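Local coordinates for protein trichothecene 3-O-acetyltransferase (Fusarium sporotrichioides, PDB 2ZBA) that transfers an acetyl group from acetyl coenzyme A to the 3-hydroxyl of trichothecene mycotoxins during their biosynthesis, the pathway that leads to T-2 toxin, at residues A[29-34]-A[128-133]; A[203-208]-A[354-359]; A[239-244]-A[432-437]; A[392-397]-A[424-429]. One frame throughout, in Å; residues are numbered along the deposited sequence. Where two conformers were deposited one is given.

Interaction 1: A[29-34]-A[128-133]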
loop_
_atom_site.group_PDB
_atom_site.type_symbol
_atom_site.label_atom_id
_atom_site.label_comp_id
_atom_site.label_asym_id
_atom_site.label_seq_id
_atom_site.Cartn_x
_atom_site.Cartn_y
_atom_site.Cartn_z
ATOM N N TYR A 29 3.916 -9.564 -0.277
ATOM C CA TYR A 29 4.246 -8.812 -1.487
ATOM C C TYR A 29 3.196 -7.751 -1.759
ATOM O O TYR A 29 2.006 -8.046 -1.818
ATOM C CB TYR A 29 4.408 -9.725 -2.709
ATOM C CG TYR A 29 5.783 -10.314 -2.781
ATOM C CD1 TYR A 29 6.059 -11.571 -2.226
ATOM C CD2 TYR A 29 6.818 -9.619 -3.373
ATOM C CE1 TYR A 29 7.346 -12.115 -2.264
ATOM C CE2 TYR A 29 8.105 -10.153 -3.426
ATOM C CZ TYR A 29 8.355 -11.397 -2.878
ATOM O OH TYR A 29 9.624 -11.912 -2.931
ATOM N N THR A 30 3.644 -6.506 -1.891
ATOM C CA THR A 30 2.773 -5.438 -2.381
ATOM C C THR A 30 2.641 -5.527 -3.896
ATOM O O THR A 30 3.644 -5.605 -4.600
ATOM C CB THR A 30 3.306 -4.051 -1.996
ATOM O OG1 THR A 30 3.369 -3.950 -0.568
ATOM C CG2 THR A 30 2.367 -2.936 -2.522
ATOM N N GLN A 31 1.397 -5.491 -4.380
ATOM C CA GLN A 31 1.085 -5.606 -5.809
ATOM C C GLN A 31 0.361 -4.364 -6.354
ATOM O O GLN A 31 -0.485 -3.802 -5.668
ATOM C CB GLN A 31 0.186 -6.816 -6.067
ATOM C CG GLN A 31 0.760 -8.167 -5.677
ATOM C CD GLN A 31 -0.293 -9.226 -5.636
ATOM O OE1 GLN A 31 -1.469 -8.940 -5.358
ATOM N NE2 GLN A 31 0.105 -10.482 -5.908
ATOM N N ILE A 32 0.690 -3.959 -7.588
ATOM C CA ILE A 32 -0.024 -2.863 -8.268
ATOM C C ILE A 32 -0.091 -3.128 -9.778
ATOM O O ILE A 32 0.887 -3.562 -10.382
ATOM C CB ILE A 32 0.596 -1.462 -7.963
ATOM C CG1 ILE A 32 -0.292 -0.317 -8.483
ATOM C CG2 ILE A 32 2.014 -1.351 -8.528
ATOM C CD1 ILE A 32 -1.537 -0.021 -7.643
ATOM N N SER A 33 -1.256 -2.879 -10.382
ATOM C CA SER A 33 -1.429 -3.170 -11.810
ATOM C C SER A 33 -1.717 -1.910 -12.596
ATOM O O SER A 33 -2.594 -1.129 -12.215
ATOM C CB SER A 33 -2.571 -4.154 -12.050
ATOM O OG SER A 33 -2.306 -5.382 -11.444
ATOM N N LEU A 34 -0.995 -1.737 -13.704
ATOM C CA LEU A 34 -1.211 -0.601 -14.605
ATOM C C LEU A 34 -1.754 -1.137 -15.919
ATOM O O LEU A 34 -1.095 -1.949 -16.567
ATOM C CB LEU A 34 0.076 0.186 -14.841
ATOM C CG LEU A 34 0.576 1.132 -13.732
ATOM C CD1 LEU A 34 0.660 0.469 -12.330
ATOM C CD2 LEU A 34 1.921 1.769 -14.123
ATOM N N ARG A 128 3.474 -13.314 -8.260
ATOM C CA ARG A 128 3.426 -14.000 -6.970
ATOM C C ARG A 128 2.265 -13.468 -6.154
ATOM O O ARG A 128 1.846 -12.332 -6.345
ATOM C CB ARG A 128 4.659 -13.662 -6.156
ATOM C CG ARG A 128 5.878 -14.432 -6.432
ATOM C CD ARG A 128 6.819 -14.035 -5.346
ATOM N NE ARG A 128 6.460 -14.686 -4.091
ATOM C CZ ARG A 128 7.260 -15.529 -3.444
ATOM N NH1 ARG A 128 6.864 -16.089 -2.308
ATOM N NH2 ARG A 128 8.461 -15.812 -3.936
ATOM N N LYS A 129 1.815 -14.260 -5.185
ATOM C CA LYS A 129 0.698 -13.880 -4.317
ATOM C C LYS A 129 1.063 -12.823 -3.262
ATOM O O LYS A 129 2.231 -12.663 -2.886
ATOM C CB LYS A 129 0.121 -15.122 -3.653
ATOM C CG LYS A 129 -0.694 -16.011 -4.567
ATOM C CD LYS A 129 -1.021 -17.361 -3.885
ATOM C CE LYS A 129 -1.805 -17.187 -2.591
ATOM N NZ LYS A 129 -3.167 -16.623 -2.844
ATOM N N THR A 130 0.052 -12.096 -2.792
ATOM C CA THR A 130 0.231 -11.101 -1.741
ATOM C C THR A 130 0.696 -11.753 -0.429
ATOM O O THR A 130 1.641 -11.289 0.205
ATOM C CB THR A 130 -1.073 -10.280 -1.506
ATOM O OG1 THR A 130 -1.438 -9.604 -2.718
ATOM C CG2 THR A 130 -0.877 -9.235 -0.390
ATOM N N LEU A 131 0.030 -12.839 -0.051
ATOM C CA LEU A 131 0.281 -13.521 1.222
ATOM C C LEU A 131 1.048 -14.837 1.035
ATOM O O LEU A 131 0.834 -15.556 0.061
ATOM C CB LEU A 131 -1.044 -13.778 1.958
ATOM C CG LEU A 131 -1.972 -12.579 2.246
ATOM C CD1 LEU A 131 -3.331 -13.019 2.762
ATOM C CD2 LEU A 131 -1.353 -11.597 3.214
ATOM N N ALA A 132 1.943 -15.139 1.976
ATOM C CA ALA A 132 2.740 -16.378 1.914
ATOM C C ALA A 132 1.909 -17.625 2.273
ATOM O O ALA A 132 2.097 -18.247 3.322
ATOM C CB ALA A 132 3.980 -16.273 2.791
ATOM N N ILE A 133 0.977 -17.959 1.383
ATOM C CA ILE A 133 0.199 -19.184 1.439
ATOM C C ILE A 133 0.615 -20.026 0.244
ATOM O O ILE A 133 0.873 -19.502 -0.841
ATOM C CB ILE A 133 -1.314 -18.895 1.343
#
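Tyr29 and Gln31, at the start of an inner strand of the N-terminal five-stranded sheet, receive Arg128 and Thr130 from the loop after helix 122-125. The sheet belongs to the N-terminal domain of a two-domain BAHD acyltransferase, and the loop leads straight to the substrate: Leu131 touches the bound T-2 toxin. Tyr29 CG stands anti to the carbonyl carbon (chi1 -84°), which brings the ring, from CD1 to CZ, up to the Arg128 side chain. Its CB lies 3.7 Å from Lys129 O. Farther out, Tyr29 CE1 comes to 3.3 Å from Arg128 NE, over one face of the guanidinium, whose plane is tilted 30° from the ring. Arg128 CD lies over the ring face, 4.1 Å from its centroid, in a CH-pi contact. At the tip, Tyr29 OH bonds to Pro144 O, while Arg128 NH2 reaches Pro142 O. A long, flat-ended arginine suits this place, because methylenes and guanidinium can both lie on an aromatic surface while the charged end finds a carbonyl. Gln31, two residues on, extends its chain beyond CG to bring its amide to the loop backbone. Gln31 NE2 makes a short but bent, weak hydrogen bond to Arg128 O at 2.6 Å and a second bond to Glu122 OE1. Arg410 donates to both Gln31 OE1 and Thr130 OG1, holding these two buried oxygens beside each other. The backbones meet through Tyr29 N, which gives a straight hydrogen bond (163°) to an in-plane lone pair of Thr130 O at 2.9 Å, and through Thr130 CA, whose hydrogen points to Tyr29 O with 3.5 Å between the heavy atoms.

Interaction 2: A[203-208]-A[354-359]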
loop_
_atom_site.group_PDB
_atom_site.type_symbol
_atom_site.label_atom_id
_atom_site.label_comp_id
_atom_site.label_asym_id
_atom_site.label_seq_id
_atom_site.Cartn_x
_atom_site.Cartn_y
_atom_site.Cartn_z
ATOM N N THR A 203 20.713 3.946 8.729
ATOM C CA THR A 203 20.867 5.282 9.283
ATOM C C THR A 203 19.598 6.119 9.203
ATOM O O THR A 203 19.501 7.184 9.833
ATOM C CB THR A 203 22.040 6.036 8.586
ATOM O OG1 THR A 203 21.715 6.352 7.217
ATOM C CG2 THR A 203 23.299 5.193 8.643
ATOM N N VAL A 204 18.626 5.627 8.441
ATOM C CA VAL A 204 17.511 6.434 7.977
ATOM C C VAL A 204 16.568 6.875 9.120
ATOM O O VAL A 204 15.976 7.964 9.078
ATOM C CB VAL A 204 16.801 5.733 6.749
ATOM C CG1 VAL A 204 15.645 4.819 7.168
ATOM C CG2 VAL A 204 16.349 6.763 5.747
ATOM N N VAL A 205 16.459 6.024 10.140
ATOM C CA VAL A 205 15.745 6.338 11.378
ATOM C C VAL A 205 16.796 6.302 12.497
ATOM O O VAL A 205 17.229 5.232 12.894
ATOM C CB VAL A 205 14.615 5.324 11.660
ATOM C CG1 VAL A 205 13.858 5.685 12.965
ATOM C CG2 VAL A 205 13.645 5.245 10.465
ATOM N N PRO A 206 17.246 7.480 12.970
ATOM C CA PRO A 206 18.240 7.519 14.049
ATOM C C PRO A 206 17.741 6.850 15.322
ATOM O O PRO A 206 16.593 7.054 15.736
ATOM C CB PRO A 206 18.456 9.031 14.267
ATOM C CG PRO A 206 18.086 9.657 12.971
ATOM C CD PRO A 206 16.893 8.838 12.516
ATOM N N LEU A 207 18.590 6.032 15.936
ATOM C CA LEU A 207 18.201 5.333 17.162
ATOM C C LEU A 207 18.247 6.299 18.347
ATOM O O LEU A 207 19.020 7.268 18.337
ATOM C CB LEU A 207 19.093 4.106 17.398
ATOM C CG LEU A 207 18.661 2.689 16.980
ATOM C CD1 LEU A 207 17.594 2.598 15.860
ATOM C CD2 LEU A 207 19.894 1.867 16.669
ATOM N N LEU A 208 17.401 6.048 19.346
ATOM C CA LEU A 208 17.346 6.880 20.556
ATOM C C LEU A 208 18.450 6.496 21.538
ATOM O O LEU A 208 18.631 5.304 21.824
ATOM C CB LEU A 208 15.974 6.749 21.233
ATOM C CG LEU A 208 14.774 7.214 20.397
ATOM C CD1 LEU A 208 13.482 6.913 21.122
ATOM C CD2 LEU A 208 14.868 8.700 20.067
ATOM N N ARG A 354 7.564 8.375 17.870
ATOM C CA ARG A 354 6.943 7.054 17.846
ATOM C C ARG A 354 7.714 6.093 16.911
ATOM O O ARG A 354 7.845 4.904 17.208
ATOM C CB ARG A 354 5.473 7.175 17.414
ATOM C CG ARG A 354 4.532 7.871 18.456
ATOM C CD ARG A 354 3.098 8.010 17.928
ATOM N NE ARG A 354 2.602 6.711 17.471
ATOM C CZ ARG A 354 2.300 6.407 16.211
ATOM N NH1 ARG A 354 2.388 7.323 15.237
ATOM N NH2 ARG A 354 1.922 5.164 15.915
ATOM N N THR A 355 8.214 6.620 15.791
ATOM C CA THR A 355 8.894 5.819 14.763
ATOM C C THR A 355 10.293 5.432 15.229
ATOM O O THR A 355 10.711 4.272 15.103
ATOM C CB THR A 355 8.934 6.566 13.400
ATOM O OG1 THR A 355 7.594 6.764 12.924
ATOM C CG2 THR A 355 9.692 5.774 12.328
ATOM N N GLN A 356 11.004 6.411 15.784
ATOM C CA GLN A 356 12.330 6.183 16.369
ATOM C C GLN A 356 12.231 5.276 17.583
ATOM O O GLN A 356 13.132 4.479 17.813
ATOM C CB GLN A 356 13.005 7.504 16.772
ATOM C CG GLN A 356 13.347 8.419 15.572
ATOM C CD GLN A 356 14.168 9.622 15.990
ATOM O OE1 GLN A 356 15.391 9.522 16.241
ATOM N NE2 GLN A 356 13.499 10.772 16.092
ATOM N N ALA A 357 11.155 5.405 18.369
ATOM C CA ALA A 357 10.972 4.484 19.518
ATOM C C ALA A 357 10.807 3.040 19.017
ATOM O O ALA A 357 11.392 2.118 19.567
ATOM C CB ALA A 357 9.799 4.888 20.359
ATOM N N LEU A 358 10.008 2.860 17.966
ATOM C CA LEU A 358 9.809 1.549 17.348
ATOM C C LEU A 358 11.117 0.983 16.853
ATOM O O LEU A 358 11.426 -0.185 17.134
ATOM C CB LEU A 358 8.783 1.616 16.200
ATOM C CG LEU A 358 8.419 0.313 15.437
ATOM C CD1 LEU A 358 7.749 -0.749 16.350
ATOM C CD2 LEU A 358 7.508 0.619 14.240
ATOM N N ALA A 359 11.895 1.807 16.147
ATOM C CA ALA A 359 13.154 1.370 15.545
ATOM C C ALA A 359 14.154 0.984 16.636
ATOM O O ALA A 359 14.822 -0.048 16.535
ATOM C CB ALA A 359 13.731 2.469 14.638
#
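Gln356 lies across the middle of the contact, between Val205 on one side and Leu208 on the other. The aliphatic part of the glutamine does the packing: Gln356 CG is 3.8 Å from Val205 CG1, and Gln356 CB is 4.0 Å from Leu208 CD2. A residue with two methylenes and a polar end suits a place that is only partly buried. Pro206 O lies against the same chain, 3.5 Å from Gln356 CG. Val205 holds CG1 anti to its backbone N (chi1 -179°), and this branch enters between Gln356 and the next turn of the helix, where it meets Ala359 CB at 3.6 Å. The small alanine lets the valine methyl approach the helix closely. An irregular, extended loop, on its way from helix 191-197 toward strand 237-244, is thus laid against one side of helix 348-363. Farther along it, Leu208 crosses Gln356 at about a right angle and puts CD1 3.8 Å from Ala357 CA, onto the helix backbone itself. Leu207 CD1 adds a looser touch on Ala359 CB at 4.1 Å. Thr360 fixes the loop to the helix by a polar route as well: its OG1 bonds both to Leu208 N and to Gln356 O, one turn back.

Interaction 3: A[239-244]-A[432-437]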
loop_
_atom_site.group_PDB
_atom_site.type_symbol
_atom_site.label_atom_id
_atom_site.label_comp_id
_atom_site.label_asym_id
_atom_site.label_seq_id
_atom_site.Cartn_x
_atom_site.Cartn_y
_atom_site.Cartn_z
ATOM N N TRP A 239 -13.955 -8.468 -1.138
ATOM C CA TRP A 239 -13.293 -7.234 -1.520
ATOM C C TRP A 239 -14.196 -6.488 -2.528
ATOM O O TRP A 239 -14.875 -7.113 -3.347
ATOM C CB TRP A 239 -11.961 -7.552 -2.188
ATOM C CG TRP A 239 -10.812 -7.823 -1.253
ATOM C CD1 TRP A 239 -10.296 -9.036 -0.922
ATOM C CD2 TRP A 239 -10.028 -6.844 -0.544
ATOM N NE1 TRP A 239 -9.224 -8.879 -0.049
ATOM C CE2 TRP A 239 -9.057 -7.544 0.207
ATOM C CE3 TRP A 239 -10.065 -5.443 -0.459
ATOM C CZ2 TRP A 239 -8.137 -6.891 1.032
ATOM C CZ3 TRP A 239 -9.132 -4.795 0.355
ATOM C CH2 TRP A 239 -8.188 -5.519 1.085
ATOM N N ALA A 240 -14.181 -5.157 -2.475
ATOM C CA ALA A 240 -14.838 -4.328 -3.499
ATOM C C ALA A 240 -14.153 -2.974 -3.657
ATOM O O ALA A 240 -13.719 -2.395 -2.667
ATOM C CB ALA A 240 -16.300 -4.134 -3.154
ATOM N N PHE A 241 -14.037 -2.494 -4.900
ATOM C CA PHE A 241 -13.749 -1.090 -5.185
ATOM C C PHE A 241 -14.991 -0.193 -5.016
ATOM O O PHE A 241 -16.110 -0.578 -5.380
ATOM C CB PHE A 241 -13.219 -0.884 -6.616
ATOM C CG PHE A 241 -11.829 -1.365 -6.853
ATOM C CD1 PHE A 241 -10.858 -1.329 -5.855
ATOM C CD2 PHE A 241 -11.468 -1.821 -8.128
ATOM C CE1 PHE A 241 -9.561 -1.770 -6.100
ATOM C CE2 PHE A 241 -10.187 -2.270 -8.385
ATOM C CZ PHE A 241 -9.218 -2.241 -7.363
ATOM N N PHE A 242 -14.777 1.003 -4.461
ATOM C CA PHE A 242 -15.796 2.070 -4.412
ATOM C C PHE A 242 -15.153 3.354 -4.930
ATOM O O PHE A 242 -13.990 3.628 -4.634
ATOM C CB PHE A 242 -16.338 2.318 -2.986
ATOM C CG PHE A 242 -17.159 1.193 -2.417
ATOM C CD1 PHE A 242 -18.536 1.202 -2.512
ATOM C CD2 PHE A 242 -16.547 0.145 -1.724
ATOM C CE1 PHE A 242 -19.301 0.163 -1.957
ATOM C CE2 PHE A 242 -17.287 -0.878 -1.177
ATOM C CZ PHE A 242 -18.666 -0.888 -1.299
ATOM N N SER A 243 -15.887 4.128 -5.725
ATOM C CA SER A 243 -15.321 5.343 -6.311
ATOM C C SER A 243 -15.986 6.605 -5.769
ATOM O O SER A 243 -17.181 6.597 -5.435
ATOM C CB SER A 243 -15.434 5.308 -7.842
ATOM O OG SER A 243 -16.796 5.392 -8.235
ATOM N N PHE A 244 -15.199 7.684 -5.698
ATOM C CA PHE A 244 -15.639 8.982 -5.141
ATOM C C PHE A 244 -15.232 10.066 -6.120
ATOM O O PHE A 244 -14.060 10.245 -6.393
ATOM C CB PHE A 244 -15.010 9.270 -3.760
ATOM C CG PHE A 244 -15.301 8.226 -2.724
ATOM C CD1 PHE A 244 -16.344 8.397 -1.810
ATOM C CD2 PHE A 244 -14.549 7.053 -2.662
ATOM C CE1 PHE A 244 -16.625 7.406 -0.850
ATOM C CE2 PHE A 244 -14.833 6.064 -1.700
ATOM C CZ PHE A 244 -15.861 6.247 -0.801
ATOM N N THR A 432 -10.484 6.124 -5.407
ATOM C CA THR A 432 -11.114 4.811 -5.298
ATOM C C THR A 432 -10.573 4.145 -4.050
ATOM O O THR A 432 -9.375 4.204 -3.783
ATOM C CB THR A 432 -10.838 3.959 -6.555
ATOM O OG1 THR A 432 -11.495 4.569 -7.672
ATOM C CG2 THR A 432 -11.346 2.527 -6.390
ATOM N N ALA A 433 -11.470 3.547 -3.281
ATOM C CA ALA A 433 -11.116 2.821 -2.081
ATOM C C ALA A 433 -11.327 1.338 -2.337
ATOM O O ALA A 433 -12.390 0.921 -2.809
ATOM C CB ALA A 433 -11.971 3.273 -0.893
ATOM N N SER A 434 -10.312 0.549 -2.027
ATOM C CA SER A 434 -10.456 -0.901 -2.053
ATOM C C SER A 434 -10.778 -1.304 -0.613
ATOM O O SER A 434 -10.031 -0.986 0.317
ATOM C CB SER A 434 -9.194 -1.567 -2.589
ATOM O OG SER A 434 -9.441 -2.930 -2.884
ATOM N N ILE A 435 -11.931 -1.935 -0.433
ATOM C CA ILE A 435 -12.501 -2.167 0.888
ATOM C C ILE A 435 -12.793 -3.659 1.061
ATOM O O ILE A 435 -13.374 -4.303 0.174
ATOM C CB ILE A 435 -13.799 -1.278 1.127
ATOM C CG1 ILE A 435 -13.447 0.232 1.144
ATOM C CG2 ILE A 435 -14.602 -1.735 2.389
ATOM C CD1 ILE A 435 -14.669 1.208 1.410
ATOM N N SER A 436 -12.373 -4.205 2.194
ATOM C CA SER A 436 -12.734 -5.565 2.574
ATOM C C SER A 436 -13.562 -5.528 3.854
ATOM O O SER A 436 -13.178 -4.893 4.857
ATOM C CB SER A 436 -11.504 -6.454 2.734
ATOM O OG SER A 436 -11.876 -7.827 2.891
ATOM N N LEU A 437 -14.722 -6.180 3.794
ATOM C CA LEU A 437 -15.651 -6.244 4.905
ATOM C C LEU A 437 -16.387 -7.580 4.852
ATOM O O LEU A 437 -16.585 -8.135 3.762
ATOM C CB LEU A 437 -16.667 -5.086 4.820
ATOM C CG LEU A 437 -16.216 -3.633 5.072
ATOM C CD1 LEU A 437 -17.321 -2.625 4.638
ATOM C CD2 LEU A 437 -15.817 -3.390 6.531
#
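An antiparallel strand pair joins Trp239 to Ser436, Ala240 to Ile435, and so on to Ser243 with Thr432. Ala240 and Ile435 form a hydrogen-bonded pair, as do Phe242 and Ala433, each by two N-H...O bonds; Ala240 N to Ile435 O measures 2.9 Å, and the other three are alike. In two of the three non-hydrogen-bonded pairs, Trp239 with Ser436 and Phe241 with Ser434, a large aromatic group lies beside a serine. Ser436 CB stands almost exactly over the six-membered ring of Trp239, 3.5 Å from its centroid and 5° off the normal, a CH-pi contact; the small serine side chain brings little bulk to the ring face. Ser436 OG, anti to the backbone N (chi1 -171°), bonds to Thr238 O and Phe416 N; Trp239 NE1 is held by Glu414 O. Ser434 OG rests between two rings, 3.5 Å from Trp239 CE3 and 3.4 Å from Phe241 CE1. The strands belong to the seven-stranded mixed sheet of this BAHD enzyme, where strand 431-438 has 419-422 on its far side and strand 237-244 has 456-457. On the face of Ala240 and Phe242, where helix 439-446 packs, the contacts are apolar. Phe242 crosses Ile435 at about a right angle, its CD2 3.8 Å from Ile435 CD1, and its ring meets Trp451 and Tyr457 edge-to-face. Phe244, which also touches Leu273 of helix 269-285, turns the edge of its ring to Ala433, with CE2 4.1 Å from the methyl CB.

Interaction 4: A[392-397]-A[424-429]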
loop_
_atom_site.group_PDB
_atom_site.type_symbol
_atom_site.label_atom_id
_atom_site.label_comp_id
_atom_site.label_asym_id
_atom_site.label_seq_id
_atom_site.Cartn_x
_atom_site.Cartn_y
_atom_site.Cartn_z
ATOM N N GLY A 392 2.619 7.973 -7.729
ATOM C CA GLY A 392 2.558 8.647 -9.032
ATOM C C GLY A 392 2.339 7.759 -10.257
ATOM O O GLY A 392 2.660 8.163 -11.366
ATOM N N CYS A 393 1.774 6.563 -10.064
ATOM C CA CYS A 393 1.735 5.535 -11.128
ATOM C C CYS A 393 0.921 5.879 -12.387
ATOM O O CYS A 393 1.178 5.306 -13.456
ATOM C CB CYS A 393 1.273 4.193 -10.569
ATOM S SG CYS A 393 2.591 3.136 -9.926
ATOM N N TRP A 394 -0.063 6.779 -12.265
ATOM C CA TRP A 394 -0.872 7.233 -13.409
ATOM C C TRP A 394 -0.060 7.993 -14.461
ATOM O O TRP A 394 -0.584 8.311 -15.538
ATOM C CB TRP A 394 -2.016 8.160 -12.954
ATOM C CG TRP A 394 -3.162 7.490 -12.259
ATOM C CD1 TRP A 394 -3.350 7.385 -10.915
ATOM C CD2 TRP A 394 -4.299 6.875 -12.877
ATOM N NE1 TRP A 394 -4.524 6.720 -10.650
ATOM C CE2 TRP A 394 -5.129 6.399 -11.838
ATOM C CE3 TRP A 394 -4.688 6.666 -14.208
ATOM C CZ2 TRP A 394 -6.318 5.731 -12.085
ATOM C CZ3 TRP A 394 -5.878 6.017 -14.452
ATOM C CH2 TRP A 394 -6.674 5.546 -13.398
ATOM N N GLU A 395 1.197 8.305 -14.132
ATOM C CA GLU A 395 2.077 9.109 -14.978
ATOM C C GLU A 395 3.104 8.331 -15.816
ATOM O O GLU A 395 3.766 8.920 -16.669
ATOM C CB GLU A 395 2.821 10.149 -14.125
ATOM C CG GLU A 395 1.902 11.191 -13.470
ATOM C CD GLU A 395 1.145 12.027 -14.494
ATOM O OE1 GLU A 395 1.752 12.409 -15.532
ATOM O OE2 GLU A 395 -0.055 12.288 -14.266
ATOM N N TYR A 396 3.267 7.031 -15.566
ATOM C CA TYR A 396 4.368 6.291 -16.180
ATOM C C TYR A 396 3.904 5.599 -17.454
ATOM O O TYR A 396 2.880 4.920 -17.459
ATOM C CB TYR A 396 4.993 5.269 -15.218
ATOM C CG TYR A 396 5.166 5.759 -13.788
ATOM C CD1 TYR A 396 5.511 7.085 -13.516
ATOM C CD2 TYR A 396 5.008 4.882 -12.712
ATOM C CE1 TYR A 396 5.648 7.541 -12.198
ATOM C CE2 TYR A 396 5.168 5.322 -11.392
ATOM C CZ TYR A 396 5.484 6.647 -11.147
ATOM O OH TYR A 396 5.651 7.091 -9.862
ATOM N N ASP A 397 4.674 5.791 -18.522
ATOM C CA ASP A 397 4.342 5.250 -19.842
ATOM C C ASP A 397 5.318 4.150 -20.267
ATOM O O ASP A 397 4.965 3.302 -21.083
ATOM C CB ASP A 397 4.295 6.378 -20.887
ATOM C CG ASP A 397 5.627 7.104 -21.032
ATOM O OD1 ASP A 397 5.741 8.222 -20.501
ATOM O OD2 ASP A 397 6.561 6.567 -21.663
ATOM N N PRO A 424 -3.944 5.106 -6.006
ATOM C CA PRO A 424 -3.352 6.369 -6.431
ATOM C C PRO A 424 -4.408 7.264 -7.075
ATOM O O PRO A 424 -5.238 6.778 -7.848
ATOM C CB PRO A 424 -2.317 5.940 -7.474
ATOM C CG PRO A 424 -1.965 4.565 -7.104
ATOM C CD PRO A 424 -3.231 3.951 -6.587
ATOM N N LYS A 425 -4.373 8.552 -6.742
ATOM C CA LYS A 425 -5.451 9.470 -7.085
ATOM C C LYS A 425 -5.401 9.758 -8.575
ATOM O O LYS A 425 -4.348 10.163 -9.118
ATOM C CB LYS A 425 -5.331 10.745 -6.233
ATOM C CG LYS A 425 -6.238 11.906 -6.593
ATOM C CD LYS A 425 -5.810 13.123 -5.789
ATOM C CE LYS A 425 -6.055 14.436 -6.519
ATOM N NZ LYS A 425 -5.211 15.515 -5.881
ATOM N N LYS A 426 -6.532 9.528 -9.239
ATOM C CA LYS A 426 -6.602 9.686 -10.706
ATOM C C LYS A 426 -6.292 11.143 -11.024
ATOM O O LYS A 426 -6.615 12.022 -10.226
ATOM C CB LYS A 426 -7.976 9.274 -11.250
ATOM C CG LYS A 426 -8.009 8.948 -12.730
ATOM C CD LYS A 426 -9.254 8.137 -13.071
ATOM C CE LYS A 426 -9.354 7.872 -14.566
ATOM N NZ LYS A 426 -10.770 7.586 -14.914
ATOM N N PRO A 427 -5.601 11.395 -12.155
ATOM C CA PRO A 427 -5.257 12.766 -12.545
ATOM C C PRO A 427 -6.413 13.767 -12.553
ATOM O O PRO A 427 -6.157 14.976 -12.516
ATOM C CB PRO A 427 -4.652 12.578 -13.936
ATOM C CG PRO A 427 -4.006 11.224 -13.843
ATOM C CD PRO A 427 -5.032 10.417 -13.100
ATOM N N ASP A 428 -7.652 13.272 -12.578
ATOM C CA ASP A 428 -8.856 14.116 -12.531
ATOM C C ASP A 428 -9.351 14.396 -11.105
ATOM O O ASP A 428 -10.219 15.244 -10.906
ATOM C CB ASP A 428 -9.990 13.569 -13.435
ATOM C CG ASP A 428 -10.578 12.230 -12.956
ATOM O OD1 ASP A 428 -10.343 11.810 -11.802
ATOM O OD2 ASP A 428 -11.308 11.583 -13.760
ATOM N N GLY A 429 -8.785 13.682 -10.133
ATOM C CA GLY A 429 -9.069 13.880 -8.710
ATOM C C GLY A 429 -9.943 12.798 -8.114
ATOM O O GLY A 429 -10.264 12.835 -6.932
#
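Trp394 gives one hydrogen bond and one ring face to the loop that carries Pro424, Lys426 and Pro427. The bond runs from Trp394 NE1 to Pro424 O at 2.9 Å and is fairly straight at the hydrogen (157°). The oxygen lies near the indole plane, yet the donor stands well above the carbonyl plane, away from the lone-pair directions. CH-pi contacts occupy one face of the indole. Lys426 CG sits 3.7 Å from the centroid of the six-membered ring, and Pro427 CD 3.8 Å from that of the five-membered ring. Lys426 keeps CG anti to its backbone N (chi1 -160°) and runs extended, so that its methylenes pass obliquely over the benzo part while the ammonium end passes beyond. Apolar contact adds Pro424 CB, 3.9 Å from Trp394 CD1. The residues suit the type I turn from Lys426 to Gly429: proline favours the second position, and glycine accepts the positive phi (106°) at the last. Just beyond the contact, Asp397, in salt bridges with Arg185 and Lys404, begins a sequence that resembles the DFGWG motif of BAHD enzymes. The loop links strands 419-422 and 431-438, while Trp394 and Pro424 both pack on Val408 of strand 407-409.

Overall arrangement
From the N terminus, interaction 1 closes first, bringing the loop after helix 122-125 back to strand 29-37 within the N-terminal sheet. Interaction 2 follows, joining the loop after helix 191-197 to helix 348-363. Interaction 3 crosses it, for strand 237-244 leaves between the two segments of interaction 2 and meets strand 431-438 only after both have passed; the two contacts lie on opposite sides of the chain's centre, about 33 Å apart between centres. Interaction 4 is nested inside the loop closed by interaction 3, tying the approach to strand 407-409 to the turn before strand 431-438. It also touches interaction 1, where Leu34 CD2 of the N-terminal sheet packs 3.7 Å from Cys393 O, in the loop after strand 383-387.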